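Long-range contacts in lysosome-associated membrane glycoprotein 2 (PDB 5GV3), which takes part in lysosome biogenesis and autophagy and regulates lysosomal pH by directly inhibiting the proton channel TMEM175, which favours acidification of the lumen: residues A[20-25]-A[138-143]; A[107-112]-A[131-136]; A[39-44]-A[62-67]. All coordinates share one frame; numbering follows the deposited sequence.

Contact 1 of 3, residues A[20-25]-A[138-143]; sequences MNFTIT and QKYWGI. With NAG (2-acetamido-2-deoxy-beta-D-glucopyranose), chain M; NAG (2-acetamido-2-deoxy-beta-D-glucopyranose), chain P.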
loop_
_atom_site.group_PDB
_atom_site.type_symbol
_atom_site.label_atom_id
_atom_site.label_comp_id
_atom_site.label_asym_id
_atom_site.label_seq_id
_atom_site.Cartn_x
_atom_site.Cartn_y
_atom_site.Cartn_z
ATOM N N MET A 20 0.221 -5.898 4.530
ATOM C CA MET A 20 1.284 -5.920 3.515
ATOM C C MET A 20 2.663 -6.184 4.083
ATOM O O MET A 20 2.942 -5.853 5.233
ATOM C CB MET A 20 1.278 -4.598 2.733
ATOM C CG MET A 20 1.404 -3.342 3.605
ATOM S SD MET A 20 1.686 -1.775 2.719
ATOM C CE MET A 20 0.474 -1.848 1.477
ATOM N N ASN A 21 3.507 -6.833 3.291
ATOM C CA ASN A 21 4.912 -6.943 3.648
ATOM C C ASN A 21 5.762 -6.825 2.378
ATOM O O ASN A 21 5.251 -6.948 1.248
ATOM C CB ASN A 21 5.215 -8.196 4.522
ATOM C CG ASN A 21 5.041 -9.535 3.821
ATOM O OD1 ASN A 21 5.055 -9.648 2.598
ATOM N ND2 ASN A 21 4.899 -10.586 4.648
ATOM N N PHE A 22 7.036 -6.496 2.571
ATOM C CA PHE A 22 7.951 -6.212 1.470
ATOM C C PHE A 22 9.253 -6.969 1.618
ATOM O O PHE A 22 9.955 -6.834 2.615
ATOM C CB PHE A 22 8.251 -4.714 1.407
ATOM C CG PHE A 22 7.025 -3.864 1.246
ATOM C CD1 PHE A 22 6.331 -3.848 0.053
ATOM C CD2 PHE A 22 6.551 -3.109 2.301
ATOM C CE1 PHE A 22 5.193 -3.076 -0.089
ATOM C CE2 PHE A 22 5.412 -2.336 2.170
ATOM C CZ PHE A 22 4.731 -2.318 0.977
ATOM N N THR A 23 9.565 -7.783 0.622
ATOM C CA THR A 23 10.813 -8.520 0.627
ATOM C C THR A 23 11.823 -7.756 -0.222
ATOM O O THR A 23 11.671 -7.652 -1.437
ATOM C CB THR A 23 10.616 -9.947 0.105
ATOM O OG1 THR A 23 9.581 -10.585 0.859
ATOM C CG2 THR A 23 11.889 -10.756 0.256
ATOM N N ILE A 24 12.830 -7.186 0.436
ATOM C CA ILE A 24 13.789 -6.314 -0.236
ATOM C C ILE A 24 15.194 -6.912 -0.288
ATOM O O ILE A 24 15.740 -7.343 0.732
ATOM C CB ILE A 24 13.876 -4.936 0.451
ATOM C CG1 ILE A 24 12.490 -4.289 0.513
ATOM C CG2 ILE A 24 14.880 -4.025 -0.288
ATOM C CD1 ILE A 24 12.454 -3.000 1.295
ATOM N N THR A 25 15.764 -6.952 -1.488
ATOM C CA THR A 25 17.155 -7.354 -1.661
ATOM C C THR A 25 18.004 -6.110 -1.869
ATOM O O THR A 25 17.717 -5.302 -2.745
ATOM C CB THR A 25 17.339 -8.309 -2.857
ATOM O OG1 THR A 25 16.483 -9.447 -2.706
ATOM C CG2 THR A 25 18.796 -8.786 -2.944
ATOM N N GLN A 138 6.519 -7.342 -3.393
ATOM C CA GLN A 138 5.431 -6.771 -2.609
ATOM C C GLN A 138 4.287 -7.765 -2.452
ATOM O O GLN A 138 3.846 -8.379 -3.421
ATOM C CB GLN A 138 4.924 -5.483 -3.263
ATOM C CG GLN A 138 6.033 -4.485 -3.563
ATOM C CD GLN A 138 5.545 -3.237 -4.263
ATOM O OE1 GLN A 138 4.349 -3.073 -4.503
ATOM N NE2 GLN A 138 6.474 -2.347 -4.599
ATOM N N LYS A 139 3.827 -7.947 -1.218
ATOM C CA LYS A 139 2.679 -8.812 -0.960
ATOM C C LYS A 139 1.576 -8.051 -0.228
ATOM O O LYS A 139 1.833 -7.353 0.752
ATOM C CB LYS A 139 3.101 -10.049 -0.163
ATOM C CG LYS A 139 3.953 -11.042 -0.957
ATOM C CD LYS A 139 4.272 -12.276 -0.123
ATOM C CE LYS A 139 5.078 -13.304 -0.906
ATOM N NZ LYS A 139 4.289 -13.832 -2.051
ATOM N N TYR A 140 0.353 -8.182 -0.730
ATOM C CA TYR A 140 -0.826 -7.524 -0.159
ATOM C C TYR A 140 -1.924 -8.559 0.074
ATOM O O TYR A 140 -2.129 -9.430 -0.770
ATOM C CB TYR A 140 -1.353 -6.426 -1.091
ATOM C CG TYR A 140 -0.309 -5.439 -1.564
ATOM C CD1 TYR A 140 -0.008 -4.315 -0.820
ATOM C CD2 TYR A 140 0.380 -5.634 -2.757
ATOM C CE1 TYR A 140 0.945 -3.408 -1.246
ATOM C CE2 TYR A 140 1.343 -4.719 -3.193
ATOM C CZ TYR A 140 1.614 -3.607 -2.422
ATOM O OH TYR A 140 2.554 -2.677 -2.802
ATOM N N TRP A 141 -2.613 -8.477 1.213
ATOM C CA TRP A 141 -3.738 -9.378 1.480
ATOM C C TRP A 141 -4.697 -8.858 2.559
ATOM O O TRP A 141 -4.471 -7.803 3.146
ATOM C CB TRP A 141 -3.219 -10.765 1.868
ATOM C CG TRP A 141 -2.601 -10.876 3.257
ATOM C CD1 TRP A 141 -3.209 -11.345 4.395
ATOM C CD2 TRP A 141 -1.256 -10.534 3.633
ATOM N NE1 TRP A 141 -2.327 -11.305 5.455
ATOM C CE2 TRP A 141 -1.126 -10.813 5.012
ATOM C CE3 TRP A 141 -0.157 -10.014 2.937
ATOM C CZ2 TRP A 141 0.068 -10.583 5.705
ATOM C CZ3 TRP A 141 1.021 -9.785 3.627
ATOM C CH2 TRP A 141 1.126 -10.072 5.000
ATOM N N GLY A 142 -5.776 -9.602 2.802
ATOM C CA GLY A 142 -6.762 -9.242 3.813
ATOM C C GLY A 142 -7.374 -7.888 3.516
ATOM O O GLY A 142 -7.632 -7.105 4.423
ATOM N N ILE A 143 -7.616 -7.625 2.237
ATOM C CA ILE A 143 -8.004 -6.300 1.763
ATOM C C ILE A 143 -9.503 -6.065 1.817
ATOM O O ILE A 143 -10.272 -6.834 1.250
ATOM C CB ILE A 143 -7.525 -6.072 0.310
ATOM C CG1 ILE A 143 -6.009 -6.241 0.214
ATOM C CG2 ILE A 143 -7.979 -4.703 -0.199
ATOM C CD1 ILE A 143 -5.492 -6.360 -1.220
HETATM C C1 NAG M . 4.725 -11.976 4.279
HETATM C C2 NAG M . 4.990 -12.929 5.451
HETATM C C3 NAG M . 4.815 -14.377 5.002
HETATM C C4 NAG M . 3.458 -14.567 4.337
HETATM C C5 NAG M . 3.260 -13.545 3.221
HETATM C C6 NAG M . 1.877 -13.598 2.617
HETATM C C7 NAG M . 6.525 -12.239 7.244
HETATM C C8 NAG M . 7.960 -12.090 7.662
HETATM N N2 NAG M . 6.318 -12.725 6.013
HETATM O O3 NAG M . 4.931 -15.245 6.122
HETATM O O4 NAG M . 3.361 -15.884 3.804
HETATM O O5 NAG M . 3.420 -12.221 3.749
HETATM O O6 NAG M . 0.909 -13.169 3.562
HETATM O O7 NAG M . 5.596 -11.932 7.985
HETATM C C1 NAG P . 23.672 -7.557 -5.602
HETATM C C2 NAG P . 22.955 -6.273 -6.017
HETATM C C3 NAG P . 23.606 -5.667 -7.261
HETATM C C4 NAG P . 25.105 -5.506 -7.069
HETATM C C5 NAG P . 25.712 -6.846 -6.678
HETATM C C6 NAG P . 27.199 -6.772 -6.414
HETATM C C7 NAG P . 20.590 -6.311 -5.348
HETATM C C8 NAG P . 19.191 -6.611 -5.788
HETATM N N2 NAG P . 21.545 -6.522 -6.261
HETATM O O3 NAG P . 23.015 -4.398 -7.509
HETATM O O4 NAG P . 25.699 -5.054 -8.282
HETATM O O5 NAG P . 25.094 -7.307 -5.467
HETATM O O6 NAG P . 27.615 -7.877 -5.626
HETATM O O7 NAG P . 20.843 -5.900 -4.221
#
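The indole of Trp141 lies between the backbone N of Met20 on one face and, on the opposite face, O6 of the N-acetylglucosamine carried by Asn21. That O6 sits 3.1 Å above the indole plane, displaced toward its rim, while the sugar ring oxygen O5 comes within 3.4 Å of CH2 of Trp141. At the edge of the Phe22 ring, CG of Gln138 approaches CD1 of Phe22 to 3.7 Å and the hydroxyl of Tyr140 lies near the same plane; the Gln138 amide stands almost perpendicular to this ring. The Tyr140 hydroxyl donates to Gln138 OE1 from above the carbonyl plane and is also hydrogen-bonded to Trp70 NE1, so two partners grip the one phenol oxygen. On the glycan side of the sheet, CB of Lys139 packs 3.4 Å from OD1 of Asn21, and the lysine NZ reaches Thr130 OG1. Two backbone bonds join this pair: Asn21 N to Lys139 O (3.1 Å) and, straighter at 167°, Lys139 N to Asn21 O (3.0 Å). Flanked by the non-hydrogen-bonded pairs Met20–Tyr140 and Phe22–Gln138, they form a regular antiparallel ladder in the first lumenal domain, with an N-glycan resting against an aromatic residue of the neighbouring strand.

Contact 2 of 3, residues A[107-112]-A[131-136]; sequences HTVKNP and YNLTPV
Val109 and Leu133 meet through aliphatic carbon, with CG1 of Val109 3.7 Å from CB of Leu133. The other valine branch, CG2, touches CG2 of Val136 at 3.6 Å. Leu133 then divides its methyls: CD1 packs 3.7 Å from ND2 of Asn111, and CD2 reaches CD of Pro112. CG of Asn111 stands anti to the backbone N (chi1 -168°), and ND2 beyond it lies over a face of the Tyr131 ring, 3.6 Å from CG of Tyr131, the amide and ring planes 67° apart. A second shell orients this amide: OD1 accepts from the backbone N of Glu113, and ND2 makes a weak hydrogen bond to OE1 of Gln138. The receiving surface is shaped by a tight hairpin, in which Leu133 and Val136 exchange two backbone bonds, Val136 N to Leu133 O being 2.7 Å. The cis peptide bond before Pro135 fits a type VI turn at its tip. No hydrogen bond crosses between 107-112 and 131-136, so the join is made by packing, almost all of it between side chains: strand 106-117, outermost in the four-stranded antiparallel sheet, lies against the hairpin of strands 129-133 and 136-146 in the mixed sheet, and Val136 also reaches Leu88 and Tyr90 of strand 81-91.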
loop_
_atom_site.group_PDB
_atom_site.type_symbol
_atom_site.label_atom_id
_atom_site.label_comp_id
_atom_site.label_asym_id
_atom_site.label_seq_id
_atom_site.Cartn_x
_atom_site.Cartn_y
_atom_site.Cartn_z
ATOM N N HIS A 107 15.685 4.535 -2.020
ATOM C CA HIS A 107 15.373 3.925 -3.293
ATOM C C HIS A 107 13.866 3.822 -3.448
ATOM O O HIS A 107 13.139 3.634 -2.475
ATOM C CB HIS A 107 16.033 2.555 -3.444
ATOM C CG HIS A 107 17.531 2.598 -3.431
ATOM N ND1 HIS A 107 18.256 3.217 -4.430
ATOM C CD2 HIS A 107 18.442 2.036 -2.602
ATOM C CE1 HIS A 107 19.547 3.090 -4.184
ATOM N NE2 HIS A 107 19.688 2.363 -3.090
ATOM N N THR A 108 13.403 3.959 -4.681
ATOM C CA THR A 108 11.976 3.994 -4.958
ATOM C C THR A 108 11.624 2.957 -6.014
ATOM O O THR A 108 12.278 2.854 -7.050
ATOM C CB THR A 108 11.538 5.393 -5.438
ATOM O OG1 THR A 108 11.895 6.370 -4.453
ATOM C CG2 THR A 108 10.042 5.443 -5.662
ATOM N N VAL A 109 10.635 2.132 -5.718
ATOM C CA VAL A 109 10.167 1.159 -6.688
ATOM C C VAL A 109 8.739 1.507 -7.054
ATOM O O VAL A 109 7.917 1.800 -6.186
ATOM C CB VAL A 109 10.263 -0.277 -6.156
ATOM C CG1 VAL A 109 9.778 -1.266 -7.201
ATOM C CG2 VAL A 109 11.698 -0.577 -5.763
ATOM N N LYS A 110 8.456 1.508 -8.349
ATOM C CA LYS A 110 7.130 1.864 -8.821
ATOM C C LYS A 110 6.382 0.612 -9.286
ATOM O O LYS A 110 6.965 -0.300 -9.878
ATOM C CB LYS A 110 7.243 2.904 -9.935
ATOM C CG LYS A 110 6.084 3.883 -10.007
ATOM C CD LYS A 110 6.440 5.048 -10.920
ATOM C CE LYS A 110 7.528 5.917 -10.286
ATOM N NZ LYS A 110 7.714 7.219 -10.981
ATOM N N ASN A 111 5.084 0.583 -9.019
ATOM C CA ASN A 111 4.236 -0.531 -9.411
ATOM C C ASN A 111 3.392 -0.119 -10.604
ATOM O O ASN A 111 2.691 0.888 -10.548
ATOM C CB ASN A 111 3.351 -0.957 -8.230
ATOM C CG ASN A 111 2.655 -2.284 -8.456
ATOM O OD1 ASN A 111 2.179 -2.571 -9.553
ATOM N ND2 ASN A 111 2.577 -3.098 -7.405
ATOM N N PRO A 112 3.491 -0.874 -11.710
ATOM C CA PRO A 112 2.762 -0.558 -12.947
ATOM C C PRO A 112 1.272 -0.863 -12.864
ATOM O O PRO A 112 0.530 -0.464 -13.760
ATOM C CB PRO A 112 3.427 -1.460 -13.992
ATOM C CG PRO A 112 4.713 -1.936 -13.352
ATOM C CD PRO A 112 4.416 -2.003 -11.894
ATOM N N TYR A 131 3.371 -8.974 -6.190
ATOM C CA TYR A 131 3.947 -8.230 -7.302
ATOM C C TYR A 131 5.467 -8.310 -7.243
ATOM O O TYR A 131 6.103 -7.806 -6.316
ATOM C CB TYR A 131 3.465 -6.781 -7.283
ATOM C CG TYR A 131 1.961 -6.685 -7.399
ATOM C CD1 TYR A 131 1.161 -6.725 -6.268
ATOM C CD2 TYR A 131 1.338 -6.578 -8.639
ATOM C CE1 TYR A 131 -0.214 -6.657 -6.360
ATOM C CE2 TYR A 131 -0.035 -6.503 -8.744
ATOM C CZ TYR A 131 -0.809 -6.543 -7.599
ATOM O OH TYR A 131 -2.182 -6.469 -7.688
ATOM N N ASN A 132 6.046 -8.973 -8.232
ATOM C CA ASN A 132 7.491 -9.122 -8.304
ATOM C C ASN A 132 8.120 -7.921 -8.998
ATOM O O ASN A 132 8.118 -7.828 -10.225
ATOM C CB ASN A 132 7.851 -10.422 -9.017
ATOM C CG ASN A 132 7.196 -11.632 -8.375
ATOM O OD1 ASN A 132 7.687 -12.162 -7.378
ATOM N ND2 ASN A 132 6.071 -12.066 -8.939
ATOM N N LEU A 133 8.606 -6.977 -8.199
ATOM C CA LEU A 133 9.211 -5.756 -8.715
ATOM C C LEU A 133 10.670 -5.653 -8.271
ATOM O O LEU A 133 11.006 -4.836 -7.412
ATOM C CB LEU A 133 8.427 -4.525 -8.247
ATOM C CG LEU A 133 6.904 -4.549 -8.415
ATOM C CD1 LEU A 133 6.260 -3.341 -7.744
ATOM C CD2 LEU A 133 6.521 -4.605 -9.888
ATOM N N THR A 134 11.516 -6.489 -8.868
ATOM C CA THR A 134 12.945 -6.561 -8.552
ATOM C C THR A 134 13.574 -5.181 -8.364
ATOM O O THR A 134 13.415 -4.306 -9.218
ATOM C CB THR A 134 13.698 -7.315 -9.666
ATOM O OG1 THR A 134 13.165 -8.640 -9.786
ATOM C CG2 THR A 134 15.197 -7.382 -9.387
ATOM N N PRO A 135 14.285 -4.972 -7.242
ATOM C CA PRO A 135 14.663 -5.912 -6.179
ATOM C C PRO A 135 13.649 -6.038 -5.048
ATOM O O PRO A 135 14.038 -6.409 -3.943
ATOM C CB PRO A 135 15.949 -5.299 -5.639
ATOM C CG PRO A 135 15.695 -3.829 -5.744
ATOM C CD PRO A 135 14.835 -3.629 -6.981
ATOM N N VAL A 136 12.379 -5.750 -5.309
ATOM C CA VAL A 136 11.387 -5.787 -4.237
ATOM C C VAL A 136 10.212 -6.703 -4.566
ATOM O O VAL A 136 9.606 -6.598 -5.629
ATOM C CB VAL A 136 10.840 -4.377 -3.939
ATOM C CG1 VAL A 136 9.809 -4.439 -2.835
ATOM C CG2 VAL A 136 11.976 -3.424 -3.552
#

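Contact 3 of 3, residues A[39-44]-A[62-67]; sequences AVPDKA and IQFGFA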
loop_
_atom_site.group_PDB
_atom_site.type_symbol
_atom_site.label_atom_id
_atom_site.label_comp_id
_atom_site.label_asym_id
_atom_site.label_seq_id
_atom_site.Cartn_x
_atom_site.Cartn_y
_atom_site.Cartn_z
ATOM N N ALA A 39 7.557 -6.783 7.524
ATOM C CA ALA A 39 6.120 -6.770 7.765
ATOM C C ALA A 39 5.749 -5.421 8.356
ATOM O O ALA A 39 6.322 -4.992 9.351
ATOM C CB ALA A 39 5.712 -7.903 8.692
ATOM N N VAL A 40 4.810 -4.738 7.720
ATOM C CA VAL A 40 4.393 -3.424 8.176
ATOM C C VAL A 40 3.416 -3.619 9.317
ATOM O O VAL A 40 2.310 -4.116 9.106
ATOM C CB VAL A 40 3.739 -2.602 7.036
ATOM C CG1 VAL A 40 3.253 -1.261 7.547
ATOM C CG2 VAL A 40 4.726 -2.416 5.888
ATOM N N PRO A 41 3.828 -3.253 10.540
ATOM C CA PRO A 41 2.945 -3.474 11.683
ATOM C C PRO A 41 2.023 -2.291 11.865
ATOM O O PRO A 41 2.092 -1.336 11.091
ATOM C CB PRO A 41 3.919 -3.569 12.852
ATOM C CG PRO A 41 4.996 -2.558 12.462
ATOM C CD PRO A 41 5.093 -2.609 10.945
ATOM N N ASP A 42 1.236 -2.301 12.928
ATOM C CA ASP A 42 0.427 -1.138 13.200
ATOM C C ASP A 42 1.058 -0.517 14.427
ATOM O O ASP A 42 1.160 -1.143 15.476
ATOM C CB ASP A 42 -1.044 -1.497 13.415
ATOM C CG ASP A 42 -1.943 -0.271 13.455
ATOM O OD1 ASP A 42 -1.556 0.741 14.080
ATOM O OD2 ASP A 42 -3.029 -0.312 12.833
ATOM N N LYS A 43 1.419 0.746 14.243
ATOM C CA LYS A 43 2.435 1.516 14.957
ATOM C C LYS A 43 2.913 2.417 13.847
ATOM O O LYS A 43 3.305 3.561 14.068
ATOM C CB LYS A 43 3.594 0.687 15.535
ATOM C CG LYS A 43 3.360 0.094 16.918
ATOM C CD LYS A 43 3.193 1.175 17.974
ATOM C CE LYS A 43 2.956 0.579 19.352
ATOM N NZ LYS A 43 2.690 1.627 20.375
ATOM N N ALA A 44 2.805 1.883 12.632
ATOM C CA ALA A 44 3.127 2.623 11.422
ATOM C C ALA A 44 2.089 3.716 11.283
ATOM O O ALA A 44 0.940 3.529 11.666
ATOM C CB ALA A 44 3.126 1.716 10.212
ATOM N N ILE A 62 1.612 5.615 3.998
ATOM C CA ILE A 62 2.006 4.873 5.184
ATOM C C ILE A 62 3.487 5.094 5.472
ATOM O O ILE A 62 4.310 4.960 4.577
ATOM C CB ILE A 62 1.718 3.374 5.020
ATOM C CG1 ILE A 62 0.214 3.146 4.791
ATOM C CG2 ILE A 62 2.227 2.596 6.224
ATOM C CD1 ILE A 62 -0.668 3.515 5.994
ATOM N N GLN A 63 3.828 5.451 6.705
ATOM C CA GLN A 63 5.237 5.559 7.087
ATOM C C GLN A 63 5.554 4.545 8.175
ATOM O O GLN A 63 4.719 4.251 9.025
ATOM C CB GLN A 63 5.596 6.971 7.570
ATOM C CG GLN A 63 5.093 8.096 6.688
ATOM C CD GLN A 63 3.608 8.369 6.883
ATOM O OE1 GLN A 63 3.094 8.285 7.994
ATOM N NE2 GLN A 63 2.915 8.672 5.798
ATOM N N PHE A 64 6.763 4.006 8.139
ATOM C CA PHE A 64 7.213 3.072 9.156
ATOM C C PHE A 64 8.675 3.335 9.511
ATOM O O PHE A 64 9.585 2.906 8.798
ATOM C CB PHE A 64 7.019 1.636 8.672
ATOM C CG PHE A 64 7.546 0.601 9.620
ATOM C CD1 PHE A 64 7.188 0.620 10.956
ATOM C CD2 PHE A 64 8.392 -0.398 9.170
ATOM C CE1 PHE A 64 7.672 -0.333 11.828
ATOM C CE2 PHE A 64 8.883 -1.358 10.037
ATOM C CZ PHE A 64 8.522 -1.328 11.368
ATOM N N GLY A 65 8.893 4.054 10.608
ATOM C CA GLY A 65 10.237 4.373 11.062
ATOM C C GLY A 65 11.009 5.343 10.179
ATOM O O GLY A 65 10.470 6.354 9.735
ATOM N N PHE A 66 12.265 5.006 9.891
ATOM C CA PHE A 66 13.138 5.871 9.098
ATOM C C PHE A 66 13.212 5.268 7.718
ATOM O O PHE A 66 13.567 5.917 6.728
ATOM C CB PHE A 66 14.570 5.914 9.649
ATOM C CG PHE A 66 14.669 6.022 11.137
ATOM C CD1 PHE A 66 14.397 7.220 11.779
ATOM C CD2 PHE A 66 15.088 4.921 11.897
ATOM C CE1 PHE A 66 14.505 7.322 13.150
ATOM C CE2 PHE A 66 15.195 5.024 13.269
ATOM C CZ PHE A 66 14.905 6.225 13.893
ATOM N N ALA A 67 12.876 3.990 7.687
ATOM C CA ALA A 67 13.227 3.110 6.598
ATOM C C ALA A 67 12.287 3.114 5.421
ATOM O O ALA A 67 12.720 3.211 4.283
ATOM C CB ALA A 67 13.324 1.710 7.125
#
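Pro41 and Phe64 form a CH-pi contact that fastens the loop after strand 32-39 to the end of strand 59-64, an outermost strand of the four-stranded sheet in a domain consistent with the beta-prism fold of the LAMP family. The proline CD stands over a face of the phenyl ring, 3.7 Å from the ring centroid and 18° off the normal, somewhat toward the rim. Its neighbour CG lies 3.5 Å from CE1 of Phe64. CG of Phe64 stands anti to the backbone N (chi1 176°), which directs the side chain toward Pro41, and the two side chains cross at about a right angle.

Apolar contacts continue the seam inward. CG2 of Ile62 receives CG1 of Val40 and CB of Ala44, each at 4.2 Å, while the alanine methyl also faces CB of Phe64. Val40 is buried, and it extends this patch to Met20 and Phe22 of strand 11-28; Ile62 likewise touches Trp18 of that strand.

The polar bonds run from Gln63 to Thr45, the residue after Ala44. No hydrogen bond links 39-44 with 62-67 directly, but the backbone of Gln63 pairs with that of Thr45, and Gln63 OE1 is hydrogen-bonded to Thr45 OG1. These bonds hold the returning loop beside the strand, with the CA atoms of Ala44 and Phe64 4.7 Å apart. Beside them CB of Ala44 lies only 3.2 Å from O of Gln63, a tight methyl-to-carbonyl contact.

The three contacts illustrate how a domain made of strands and loops, without a helix, is tied together. Contact 1 closes the longest loop of the chain among them, and contacts 3 and 2 are nested within it, in that order. Contact 1 is pairing within the mixed sheet. Contact 2, its centre about 11 Å away, packs strand 106-117 of the four-stranded sheet on that sheet, with Gln138 and Tyr131 bonded between the two sites. Contact 3, centred about 13 Å from contact 1 and touching it through Val40 and Phe22, packs strand 59-64 on the loop leaving strand 32-39. Contacts 2 and 3 do not touch, their centres about 18 Å apart, so both outermost strands of the four-stranded sheet are joined to the mixed one.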